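Local atomic coordinates of ZmpA Glycopeptidase (PDB entry 6XSX), a protein that probably cleaves the polypeptide backbone of glycosylated proteins through its M60-family metallopeptidase module, the part of a longer multidomain protein present here. Residues Trp43-Trp48 with Phe238-Met243; Val77-Asp82 with Val119-Asn124; Ser183-Val188 with Lys212-Ile217; Met253-Gly258 with Met280-His285. One frame throughout, in Å; residues are numbered along the deposited sequence.

Contact 1: residues Trp43-Trp48 with Phe238-Met243; sequences WNFQDW and FRYISM. With EDO (1,2-ethanediol), chain H.
The phenyl side chains of Phe45 and Phe238 run alongside each other, but their rings are turned by 67° into an edge-to-face pair: Phe45 CD2 comes down on one face of Phe238, 3.7 Å from Phe238 CD1. Tyr240 in turn directs its edge at a face of Phe45, planes perpendicular and centroids 5.9 Å apart, so the three rings meet as successive T-shaped pairs in an aromatic cluster. Away from it, Ile241 meets the indole of Trp48 roughly perpendicular. The tip of the isoleucine, CD1, sits over the six-membered ring of Trp48 in a CH-pi contact, 3.4 Å from Trp48 CE3, while the methyl CE of Met243 reaches the far end of the same indole. Between these two apolar patches the backbones are tied, Arg239 N donating to Gln46 O at 2.9 Å in a nearly straight bond. A water bridges Gln46 N and Arg239 O. Arg239 leaves its backbone extended and bends at CD (chi3 -68°), which brings NE to Trp48 O at 2.8 Å with the carbonyl oxygen in the guanidinium plane. Its NH1 goes on to Ser183 O and Thr186 O, whereas the carboxylate of Asp47 pairs with Arg30. The arrangement is that of a connecting loop laid across the start of strand 240-244, which lies between strands 186-190 and 259-262 in the mixed sheet of the M60 peptidase domain.

Contact 2: residues Val77-Asp82 with Val119-Asn124; sequences VFKQMD and VLYTSN
Two antiparallel neighbours of the large mixed sheet, strands 75-80 and 117-123, meet here near one end of that sheet. Val77 faces Tyr121 and Lys79 faces Val119 as hydrogen-bonded pairs, with Phe78 and Leu120 forming the non-hydrogen-bonded pair between them. Each hydrogen-bonded pair carries two backbone bonds; the shortest runs from Val77 N to Tyr121 O at 2.7 Å, and the longest from Val119 N to Lys79 O at 3.1 Å. In the gap between them, Leu120 CA approaches Val77 O at 3.2 Å in a CA-H...O contact. Side chains alternate between the faces. On the one shared by Val77, Lys79, Val119 and Tyr121, the tyrosine and the lysine run alongside each other, Tyr121 CE2 lying 3.8 Å from Lys79 CB. The lysine then bends at CG (chi2 -92°) and again near its end, and NZ curls back to Gln80 O at 2.8 Å; Asn86 O is a further partner. Tyr121 OH is hydrogen-bonded to Asp180. On the other face Leu120 CD2 meets the edge of the Phe78 ring and lies 4.2 Å from Phe78 CB. Strand 88-91 flanks 75-80 on its outer side and strand 49-56 flanks 117-123 on the inner, with Val55 touching both Phe78 and Leu120. On the face of Lys79 and Tyr121, Asn189 of strand 186-190 packs against both, and Met243 of strand 240-244 against Lys79.

Contact 3: residues Ser183-Val188 with Lys212-Ile217; sequences SDKTLV and KSDEVI
Ser213, in helix 206-224, turns its CB to Thr186, 3.2 Å from Thr186 OG1, and its hydroxyl lies near Val188 CG2. A water bonded to Thr186 OG1 also makes a weak bond to Ser213 OG, whose stronger partner is Thr209 O one turn earlier in the helix. Asp214 follows and carries the polar part of the contact. With CG anti to the carbonyl carbon (chi1 -78°), its carboxylate reaches the turn before strand 186-190. OD1 accepts from Ser183 OG at 2.7 Å and from Lys185 N at 2.9 Å, the two donors coming from opposite faces of the carboxylate plane. OD2 takes Asp184 N at 2.9 Å on its syn lone pair. Three bonds to consecutive residues thus hold the carboxylate against rotation and fix the turn. The Asp184 side chain runs across that of Asp214, yet the carboxylate planes are only 20° apart, with Asp184 OD2 3.6 Å from Asp214 OD2; Lys150, salt-bridged to Asp214, would offset this negative charge. One turn on, Ile217 and Thr186 pass alongside with their ends reversed. Ile217 CG1 lies 3.4 Å from Thr186 CG2, tighter than usual for two carbons, and Ile217 CG2 touches Lys185 CB at 4.2 Å. Helix 206-224 is thereby seated on the sheet at strand 186-190, which runs between strands 179-182 and 240-244. Val216 and Ile217 also pack on Met283 of helix 277-286.

Contact 4: residues Met253-Gly258 with Met280-His285; sequences MNAGNG and MHEMGH
Glu282 and Ala255 meet where the weakly bonded strand at about 254-256, outermost in the sheet within this chain, passes alongside helix 277-286, the two segments running within 21° of parallel. The glutamate has CG anti to the carbonyl carbon (chi1 -60°) and then bends at CG (chi2 -43°). This folded shape holds the carboxylate close to the helix and up against the strand backbone. OE1 lies 3.1 Å from Ala255 CB and 3.2 Å from Ala255 N, but the angle at that N-H is poor and the approach is no hydrogen bond. Asn254 O, 3.3 Å from the same OE1, is a second acceptor and makes none either. Earlier in the strand segment, Met253 turns CB to Glu282 CG at 3.8 Å, while the rest of its chain extends away beyond CG. Ala255 CB also fits against the next helical turn, 3.7 Å from His285 CB and obliquely placed to the imidazole. The His285 ring has Glu282 OE1 at its edge, in plane. His281 instead has CG anti to the backbone N, and Glu282 OE2 lies at the edge of its ring, in plane. His281, Glu282 and His285 match the HExxH signature of zinc metallopeptidases, although no metal is bound to them here. By analogy with such enzymes, the two histidines would probably bind the metal and Glu282 act as general base, and the contact places this glutamate beside strand 254-256.

All four contacts reach the same mixed sheet. Contact 1 touches each of the others. Trp48 CE3 meets Tyr121 CD2 of contact 2 at 3.5 Å, and Phe45 CD1 lies 3.4 Å from Gly258 CA of contact 4. Toward contact 3, Tyr240 O lies 2.7 Å from Leu187 N, a probable hydrogen bond between adjacent strands. Contacts 3 and 4 meet through their helices, with Val216 CG1 3.8 Å from Met280 CE. The probable metal-binding histidines lie in contact 4; Tyr240 of contact 1 reaches their helix at Met283, whereas contact 2 is remote, its centre about 20 Å from that of contact 4.

Contact 1: residues Trp43-Trp48 with Phe238-Met243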
# COMPACT_ATOMS: atom_id res chain seq x y z
N TRP A 43 4.71 -10.81 1.65
CA TRP A 43 5.11 -11.06 3.02
C TRP A 43 4.16 -12.06 3.70
O TRP A 43 3.33 -11.66 4.50
CB TRP A 43 5.20 -9.74 3.79
CG TRP A 43 5.92 -9.85 5.10
CD1 TRP A 43 6.22 -11.01 5.76
CD2 TRP A 43 6.39 -8.78 5.93
NE1 TRP A 43 6.87 -10.73 6.93
CE2 TRP A 43 7.00 -9.37 7.06
CE3 TRP A 43 6.39 -7.38 5.83
CZ2 TRP A 43 7.57 -8.62 8.09
CZ3 TRP A 43 6.96 -6.64 6.84
CH2 TRP A 43 7.55 -7.25 7.96
N ASN A 44 4.28 -13.34 3.33
CA ASN A 44 3.69 -14.49 4.01
C ASN A 44 2.22 -14.26 4.35
O ASN A 44 1.84 -14.24 5.52
CB ASN A 44 4.50 -14.89 5.24
CG ASN A 44 5.96 -15.12 4.91
OD1 ASN A 44 6.30 -15.50 3.79
ND2 ASN A 44 6.83 -14.84 5.86
N PHE A 45 1.40 -14.10 3.31
CA PHE A 45 -0.02 -13.82 3.50
C PHE A 45 -0.68 -15.03 4.14
O PHE A 45 -0.29 -16.16 3.86
CB PHE A 45 -0.67 -13.49 2.16
CG PHE A 45 -0.30 -12.15 1.57
CD1 PHE A 45 0.67 -11.35 2.16
CD2 PHE A 45 -0.90 -11.71 0.39
CE1 PHE A 45 1.01 -10.12 1.60
CE2 PHE A 45 -0.56 -10.48 -0.16
CZ PHE A 45 0.39 -9.69 0.45
N GLN A 46 -1.67 -14.77 5.01
CA GLN A 46 -2.51 -15.80 5.61
C GLN A 46 -3.64 -16.13 4.65
O GLN A 46 -3.79 -15.50 3.60
CB GLN A 46 -3.07 -15.34 6.96
CG GLN A 46 -2.05 -14.67 7.88
CD GLN A 46 -0.86 -15.56 8.16
OE1 GLN A 46 0.29 -15.19 7.89
NE2 GLN A 46 -1.12 -16.75 8.67
N ASP A 47 -4.45 -17.13 5.01
CA ASP A 47 -5.59 -17.51 4.19
C ASP A 47 -6.75 -17.94 5.08
O ASP A 47 -7.45 -18.90 4.76
CB ASP A 47 -5.19 -18.61 3.21
CG ASP A 47 -6.22 -18.80 2.11
OD1 ASP A 47 -6.96 -17.83 1.82
OD2 ASP A 47 -6.25 -19.90 1.54
N TRP A 48 -6.95 -17.20 6.18
CA TRP A 48 -8.02 -17.44 7.12
C TRP A 48 -9.38 -17.39 6.43
O TRP A 48 -9.66 -16.46 5.69
CB TRP A 48 -7.97 -16.41 8.26
CG TRP A 48 -6.71 -16.41 9.05
CD1 TRP A 48 -5.71 -17.35 9.04
CD2 TRP A 48 -6.34 -15.44 10.03
NE1 TRP A 48 -4.73 -17.00 9.93
CE2 TRP A 48 -5.09 -15.84 10.55
CE3 TRP A 48 -6.95 -14.28 10.51
CZ2 TRP A 48 -4.42 -15.10 11.53
CZ3 TRP A 48 -6.29 -13.54 11.47
CH2 TRP A 48 -5.05 -13.95 11.97
N PHE A 238 -5.34 -16.31 -0.91
CA PHE A 238 -4.97 -15.63 0.32
C PHE A 238 -6.14 -14.81 0.84
O PHE A 238 -7.12 -14.57 0.14
CB PHE A 238 -3.73 -14.76 0.10
CG PHE A 238 -3.93 -13.57 -0.81
CD1 PHE A 238 -4.46 -12.38 -0.32
CD2 PHE A 238 -3.55 -13.63 -2.14
CE1 PHE A 238 -4.62 -11.28 -1.15
CE2 PHE A 238 -3.71 -12.53 -2.97
CZ PHE A 238 -4.25 -11.36 -2.47
N ARG A 239 -6.04 -14.36 2.09
CA ARG A 239 -6.98 -13.37 2.59
C ARG A 239 -6.19 -12.29 3.32
O ARG A 239 -5.63 -12.54 4.38
CB ARG A 239 -8.08 -13.98 3.46
CG ARG A 239 -9.18 -13.00 3.83
CD ARG A 239 -10.26 -13.58 4.74
NE ARG A 239 -11.07 -14.61 4.08
CZ ARG A 239 -12.07 -14.35 3.25
NH1 ARG A 239 -12.38 -13.09 2.96
NH2 ARG A 239 -12.76 -15.33 2.70
N TYR A 240 -6.12 -11.09 2.71
CA TYR A 240 -5.41 -9.99 3.33
C TYR A 240 -6.22 -9.57 4.55
O TYR A 240 -7.45 -9.56 4.50
CB TYR A 240 -5.25 -8.81 2.37
CG TYR A 240 -4.30 -7.75 2.88
CD1 TYR A 240 -2.95 -7.76 2.54
CD2 TYR A 240 -4.74 -6.78 3.77
CE1 TYR A 240 -2.08 -6.81 3.05
CE2 TYR A 240 -3.88 -5.83 4.29
CZ TYR A 240 -2.54 -5.84 3.92
OH TYR A 240 -1.70 -4.90 4.43
N ILE A 241 -5.52 -9.21 5.64
CA ILE A 241 -6.16 -8.93 6.92
C ILE A 241 -5.76 -7.54 7.40
O ILE A 241 -4.57 -7.24 7.52
CB ILE A 241 -5.77 -9.99 7.97
CG1 ILE A 241 -6.17 -11.40 7.52
CG2 ILE A 241 -6.35 -9.64 9.34
CD1 ILE A 241 -5.28 -12.50 8.09
N SER A 242 -6.78 -6.71 7.69
CA SER A 242 -6.64 -5.51 8.50
C SER A 242 -7.37 -5.74 9.82
O SER A 242 -8.55 -6.06 9.83
CB SER A 242 -7.18 -4.29 7.80
OG SER A 242 -6.75 -4.26 6.44
N MET A 243 -6.66 -5.60 10.94
CA MET A 243 -7.27 -5.90 12.23
C MET A 243 -6.91 -4.84 13.26
O MET A 243 -5.88 -4.18 13.16
CB MET A 243 -6.84 -7.28 12.74
CG MET A 243 -5.35 -7.39 12.99
SD MET A 243 -4.88 -8.79 14.05
CE MET A 243 -4.89 -10.13 12.86
C1 EDO H . -7.19 -0.10 3.23
O1 EDO H . -8.22 0.41 4.10
C2 EDO H . -6.74 -1.51 3.43
O2 EDO H . -6.33 -1.85 4.76
O HOH W 1 -2.95 -12.25 5.17

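Contact 2: residues Val77-Asp82 with Val119-Asn124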
# COMPACT_ATOMS: atom_id res chain seq x y z
N VAL A 77 -7.90 -21.63 13.54
CA VAL A 77 -7.20 -20.47 14.06
C VAL A 77 -8.10 -19.80 15.09
O VAL A 77 -9.24 -19.44 14.78
CB VAL A 77 -6.77 -19.50 12.94
CG1 VAL A 77 -6.09 -18.25 13.49
CG2 VAL A 77 -5.87 -20.19 11.91
N PHE A 78 -7.61 -19.72 16.34
CA PHE A 78 -8.18 -18.85 17.35
C PHE A 78 -7.48 -17.50 17.26
O PHE A 78 -6.24 -17.44 17.24
CB PHE A 78 -8.05 -19.45 18.75
CG PHE A 78 -8.29 -18.49 19.90
CD1 PHE A 78 -9.55 -17.98 20.16
CD2 PHE A 78 -7.25 -18.11 20.74
CE1 PHE A 78 -9.78 -17.10 21.21
CE2 PHE A 78 -7.47 -17.22 21.79
CZ PHE A 78 -8.73 -16.72 22.03
N LYS A 79 -8.27 -16.42 17.20
CA LYS A 79 -7.73 -15.08 17.16
C LYS A 79 -8.31 -14.29 18.33
O LYS A 79 -9.51 -14.01 18.36
CB LYS A 79 -8.00 -14.45 15.79
CG LYS A 79 -7.35 -13.08 15.53
CD LYS A 79 -8.27 -11.93 15.90
CE LYS A 79 -7.73 -10.55 15.59
NZ LYS A 79 -6.71 -10.12 16.57
N GLN A 80 -7.45 -13.96 19.30
CA GLN A 80 -7.77 -13.10 20.42
C GLN A 80 -7.90 -11.66 19.91
O GLN A 80 -7.09 -11.22 19.10
CB GLN A 80 -6.67 -13.21 21.48
CG GLN A 80 -6.59 -12.02 22.43
CD GLN A 80 -7.71 -11.96 23.44
OE1 GLN A 80 -7.92 -12.90 24.22
NE2 GLN A 80 -8.42 -10.84 23.46
N MET A 81 -8.92 -10.95 20.40
CA MET A 81 -9.18 -9.57 19.98
C MET A 81 -8.18 -8.60 20.59
O MET A 81 -7.78 -8.76 21.75
CB MET A 81 -10.60 -9.12 20.37
CG MET A 81 -11.68 -9.69 19.47
SD MET A 81 -11.33 -9.34 17.73
CE MET A 81 -11.80 -7.62 17.63
N ASP A 82 -7.78 -7.59 19.79
CA ASP A 82 -7.14 -6.37 20.25
C ASP A 82 -5.84 -6.63 21.01
O ASP A 82 -5.60 -6.03 22.07
CB ASP A 82 -8.09 -5.53 21.11
CG ASP A 82 -7.84 -4.04 21.02
OD1 ASP A 82 -6.80 -3.64 20.45
OD2 ASP A 82 -8.69 -3.28 21.54
N VAL A 119 -12.32 -15.20 18.11
CA VAL A 119 -13.09 -15.84 17.06
C VAL A 119 -12.27 -16.97 16.44
O VAL A 119 -11.06 -17.06 16.65
CB VAL A 119 -13.53 -14.81 16.00
CG1 VAL A 119 -14.38 -13.69 16.59
CG2 VAL A 119 -12.34 -14.24 15.24
N LEU A 120 -12.96 -17.82 15.66
CA LEU A 120 -12.35 -18.95 14.98
C LEU A 120 -12.42 -18.71 13.48
O LEU A 120 -13.47 -18.32 12.96
CB LEU A 120 -13.07 -20.27 15.33
CG LEU A 120 -13.21 -20.63 16.81
CD1 LEU A 120 -13.98 -21.93 16.96
CD2 LEU A 120 -11.85 -20.76 17.49
N TYR A 121 -11.28 -18.97 12.82
CA TYR A 121 -11.18 -19.11 11.38
C TYR A 121 -10.61 -20.49 11.05
O TYR A 121 -10.04 -21.16 11.91
CB TYR A 121 -10.25 -18.04 10.81
CG TYR A 121 -10.50 -16.63 11.30
CD1 TYR A 121 -11.69 -15.97 10.99
CD2 TYR A 121 -9.55 -15.95 12.05
CE1 TYR A 121 -11.92 -14.68 11.43
CE2 TYR A 121 -9.77 -14.65 12.49
CZ TYR A 121 -10.96 -14.01 12.17
OH TYR A 121 -11.17 -12.74 12.61
N THR A 122 -10.78 -20.91 9.79
CA THR A 122 -10.15 -22.13 9.32
C THR A 122 -8.95 -21.76 8.44
O THR A 122 -8.94 -20.73 7.76
CB THR A 122 -11.12 -23.05 8.55
OG1 THR A 122 -11.52 -22.43 7.34
CG2 THR A 122 -12.36 -23.39 9.35
N SER A 123 -7.96 -22.65 8.49
CA SER A 123 -6.81 -22.62 7.60
C SER A 123 -6.66 -24.03 7.04
O SER A 123 -6.62 -24.99 7.82
CB SER A 123 -5.58 -22.20 8.35
OG SER A 123 -4.44 -22.34 7.53
N ASN A 124 -6.62 -24.14 5.71
CA ASN A 124 -6.52 -25.44 5.06
C ASN A 124 -5.43 -25.39 4.01
O ASN A 124 -5.73 -25.36 2.81
CB ASN A 124 -7.85 -25.89 4.45
CG ASN A 124 -7.84 -27.35 4.08
OD1 ASN A 124 -7.14 -28.15 4.71
ND2 ASN A 124 -8.58 -27.72 3.05

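Contact 3: residues Ser183-Val188 with Lys212-Ile217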
# COMPACT_ATOMS: atom_id res chain seq x y z
N SER A 183 -14.46 -10.17 2.56
CA SER A 183 -14.67 -9.89 1.15
C SER A 183 -14.16 -11.09 0.36
O SER A 183 -13.90 -12.14 0.95
CB SER A 183 -13.99 -8.61 0.76
OG SER A 183 -12.57 -8.75 0.82
N ASP A 184 -14.01 -10.96 -0.96
CA ASP A 184 -13.41 -12.04 -1.73
C ASP A 184 -11.96 -12.25 -1.28
O ASP A 184 -11.52 -13.39 -1.14
CB ASP A 184 -13.54 -11.85 -3.24
CG ASP A 184 -14.98 -11.93 -3.74
OD1 ASP A 184 -15.81 -12.59 -3.07
OD2 ASP A 184 -15.27 -11.31 -4.77
N LYS A 185 -11.26 -11.14 -1.01
CA LYS A 185 -9.81 -11.20 -0.88
C LYS A 185 -9.34 -10.68 0.47
O LYS A 185 -8.14 -10.69 0.72
CB LYS A 185 -9.12 -10.43 -2.02
CG LYS A 185 -9.36 -10.96 -3.43
CD LYS A 185 -8.88 -12.38 -3.70
CE LYS A 185 -7.37 -12.54 -3.65
NZ LYS A 185 -6.94 -13.84 -4.22
N THR A 186 -10.25 -10.18 1.32
CA THR A 186 -9.80 -9.53 2.54
C THR A 186 -10.66 -9.88 3.75
O THR A 186 -11.77 -10.42 3.62
CB THR A 186 -9.75 -8.00 2.41
OG1 THR A 186 -11.05 -7.49 2.69
CG2 THR A 186 -9.26 -7.50 1.06
N LEU A 187 -10.09 -9.54 4.91
CA LEU A 187 -10.78 -9.53 6.20
C LEU A 187 -10.55 -8.17 6.86
O LEU A 187 -9.43 -7.66 6.89
CB LEU A 187 -10.27 -10.68 7.08
CG LEU A 187 -10.65 -10.62 8.57
CD1 LEU A 187 -12.16 -10.57 8.76
CD2 LEU A 187 -10.05 -11.79 9.35
N VAL A 188 -11.65 -7.58 7.33
CA VAL A 188 -11.59 -6.40 8.18
C VAL A 188 -12.16 -6.79 9.54
O VAL A 188 -13.34 -7.15 9.65
CB VAL A 188 -12.35 -5.21 7.56
CG1 VAL A 188 -12.48 -4.04 8.53
CG2 VAL A 188 -11.72 -4.74 6.25
N LYS A 212 -15.28 -2.45 -1.30
CA LYS A 212 -14.21 -1.47 -1.40
C LYS A 212 -12.87 -2.14 -1.09
O LYS A 212 -11.86 -1.83 -1.73
CB LYS A 212 -14.51 -0.26 -0.52
CG LYS A 212 -15.60 0.66 -1.08
CD LYS A 212 -15.71 1.98 -0.35
CE LYS A 212 -16.59 2.97 -1.08
NZ LYS A 212 -16.59 4.28 -0.40
N SER A 213 -12.88 -3.06 -0.12
CA SER A 213 -11.67 -3.80 0.24
C SER A 213 -11.14 -4.55 -0.97
O SER A 213 -9.95 -4.55 -1.23
CB SER A 213 -11.92 -4.75 1.39
OG SER A 213 -12.33 -4.04 2.56
N ASP A 214 -12.06 -5.18 -1.72
CA ASP A 214 -11.71 -5.96 -2.90
C ASP A 214 -11.11 -5.05 -3.97
O ASP A 214 -10.14 -5.42 -4.62
CB ASP A 214 -12.89 -6.80 -3.41
CG ASP A 214 -13.11 -8.06 -2.58
OD1 ASP A 214 -12.16 -8.47 -1.88
OD2 ASP A 214 -14.22 -8.61 -2.63
N GLU A 215 -11.69 -3.85 -4.13
CA GLU A 215 -11.21 -2.89 -5.10
C GLU A 215 -9.78 -2.48 -4.76
O GLU A 215 -8.99 -2.23 -5.67
CB GLU A 215 -12.12 -1.65 -5.16
CG GLU A 215 -13.44 -1.88 -5.89
CD GLU A 215 -13.33 -2.26 -7.37
OE1 GLU A 215 -12.24 -2.10 -7.95
OE2 GLU A 215 -14.34 -2.72 -7.93
N VAL A 216 -9.45 -2.39 -3.46
CA VAL A 216 -8.10 -1.98 -3.07
C VAL A 216 -7.10 -3.05 -3.49
O VAL A 216 -6.05 -2.71 -4.05
CB VAL A 216 -8.01 -1.65 -1.56
CG1 VAL A 216 -6.57 -1.52 -1.09
CG2 VAL A 216 -8.79 -0.39 -1.21
N ILE A 217 -7.42 -4.33 -3.25
CA ILE A 217 -6.52 -5.43 -3.57
C ILE A 217 -6.34 -5.54 -5.09
O ILE A 217 -5.23 -5.74 -5.57
CB ILE A 217 -6.98 -6.77 -2.94
CG1 ILE A 217 -6.99 -6.70 -1.41
CG2 ILE A 217 -6.13 -7.93 -3.45
CD1 ILE A 217 -5.63 -6.52 -0.79
O HOH W 2 -13.67 -6.83 3.94

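Contact 4: residues Met253-Gly258 with Met280-His285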
# COMPACT_ATOMS: atom_id res chain seq x y z
N MET A 253 0.47 2.76 12.95
CA MET A 253 0.00 1.47 12.47
C MET A 253 1.20 0.54 12.24
O MET A 253 2.34 0.93 12.49
CB MET A 253 -0.80 1.63 11.17
CG MET A 253 -2.11 2.38 11.37
SD MET A 253 -2.89 2.86 9.81
CE MET A 253 -3.79 4.32 10.33
N ASN A 254 0.93 -0.70 11.79
CA ASN A 254 2.00 -1.65 11.48
C ASN A 254 1.59 -2.66 10.41
O ASN A 254 0.44 -2.67 9.94
CB ASN A 254 2.58 -2.31 12.73
CG ASN A 254 1.66 -3.35 13.34
OD1 ASN A 254 0.54 -3.56 12.86
ND2 ASN A 254 2.13 -4.02 14.38
N ALA A 255 2.56 -3.53 10.05
CA ALA A 255 2.45 -4.45 8.93
C ALA A 255 3.34 -5.67 9.11
O ALA A 255 4.31 -5.64 9.86
CB ALA A 255 2.77 -3.73 7.65
N GLY A 256 3.02 -6.73 8.37
CA GLY A 256 3.71 -8.01 8.38
C GLY A 256 2.73 -9.16 8.16
O GLY A 256 1.58 -9.09 8.60
N ASN A 257 3.18 -10.20 7.45
CA ASN A 257 2.45 -11.46 7.37
C ASN A 257 1.08 -11.27 6.71
O ASN A 257 0.13 -11.99 7.01
CB ASN A 257 2.37 -12.14 8.74
CG ASN A 257 3.74 -12.49 9.29
OD1 ASN A 257 4.44 -13.33 8.72
ND2 ASN A 257 4.14 -11.83 10.36
N GLY A 258 0.99 -10.29 5.80
CA GLY A 258 -0.26 -9.99 5.12
C GLY A 258 -1.32 -9.44 6.06
O GLY A 258 -2.51 -9.64 5.85
N MET A 280 -2.24 2.59 3.44
CA MET A 280 -1.65 2.05 2.23
C MET A 280 -0.14 1.84 2.40
O MET A 280 0.44 0.96 1.78
CB MET A 280 -1.97 2.92 1.01
CG MET A 280 -3.46 2.98 0.73
SD MET A 280 -4.19 1.31 0.64
CE MET A 280 -3.45 0.71 -0.87
N HIS A 281 0.47 2.61 3.31
CA HIS A 281 1.87 2.40 3.63
C HIS A 281 2.06 1.00 4.22
O HIS A 281 3.03 0.32 3.88
CB HIS A 281 2.39 3.51 4.56
CG HIS A 281 3.73 3.26 5.16
ND1 HIS A 281 4.91 3.66 4.55
CD2 HIS A 281 4.09 2.65 6.31
CE1 HIS A 281 5.93 3.31 5.29
NE2 HIS A 281 5.46 2.69 6.39
N GLU A 282 1.13 0.57 5.07
CA GLU A 282 1.19 -0.76 5.66
C GLU A 282 0.96 -1.84 4.61
O GLU A 282 1.62 -2.87 4.63
CB GLU A 282 0.18 -0.93 6.80
CG GLU A 282 0.41 0.04 7.95
CD GLU A 282 1.85 0.23 8.36
OE1 GLU A 282 2.59 -0.77 8.41
OE2 GLU A 282 2.25 1.39 8.63
N MET A 283 0.00 -1.63 3.70
CA MET A 283 -0.23 -2.63 2.67
C MET A 283 1.04 -2.74 1.81
O MET A 283 1.44 -3.85 1.44
CB MET A 283 -1.44 -2.28 1.80
CG MET A 283 -1.71 -3.30 0.70
SD MET A 283 -3.38 -3.16 -0.00
CE MET A 283 -4.36 -3.69 1.40
N GLY A 284 1.68 -1.59 1.55
CA GLY A 284 2.93 -1.52 0.81
C GLY A 284 4.03 -2.41 1.40
O GLY A 284 4.70 -3.13 0.66
N HIS A 285 4.21 -2.35 2.72
CA HIS A 285 5.19 -3.19 3.40
C HIS A 285 4.89 -4.66 3.13
O HIS A 285 5.81 -5.46 3.03
CB HIS A 285 5.12 -3.01 4.93
CG HIS A 285 5.83 -1.82 5.48
ND1 HIS A 285 7.11 -1.47 5.08
CD2 HIS A 285 5.47 -0.95 6.45
CE1 HIS A 285 7.50 -0.40 5.75
NE2 HIS A 285 6.50 -0.06 6.61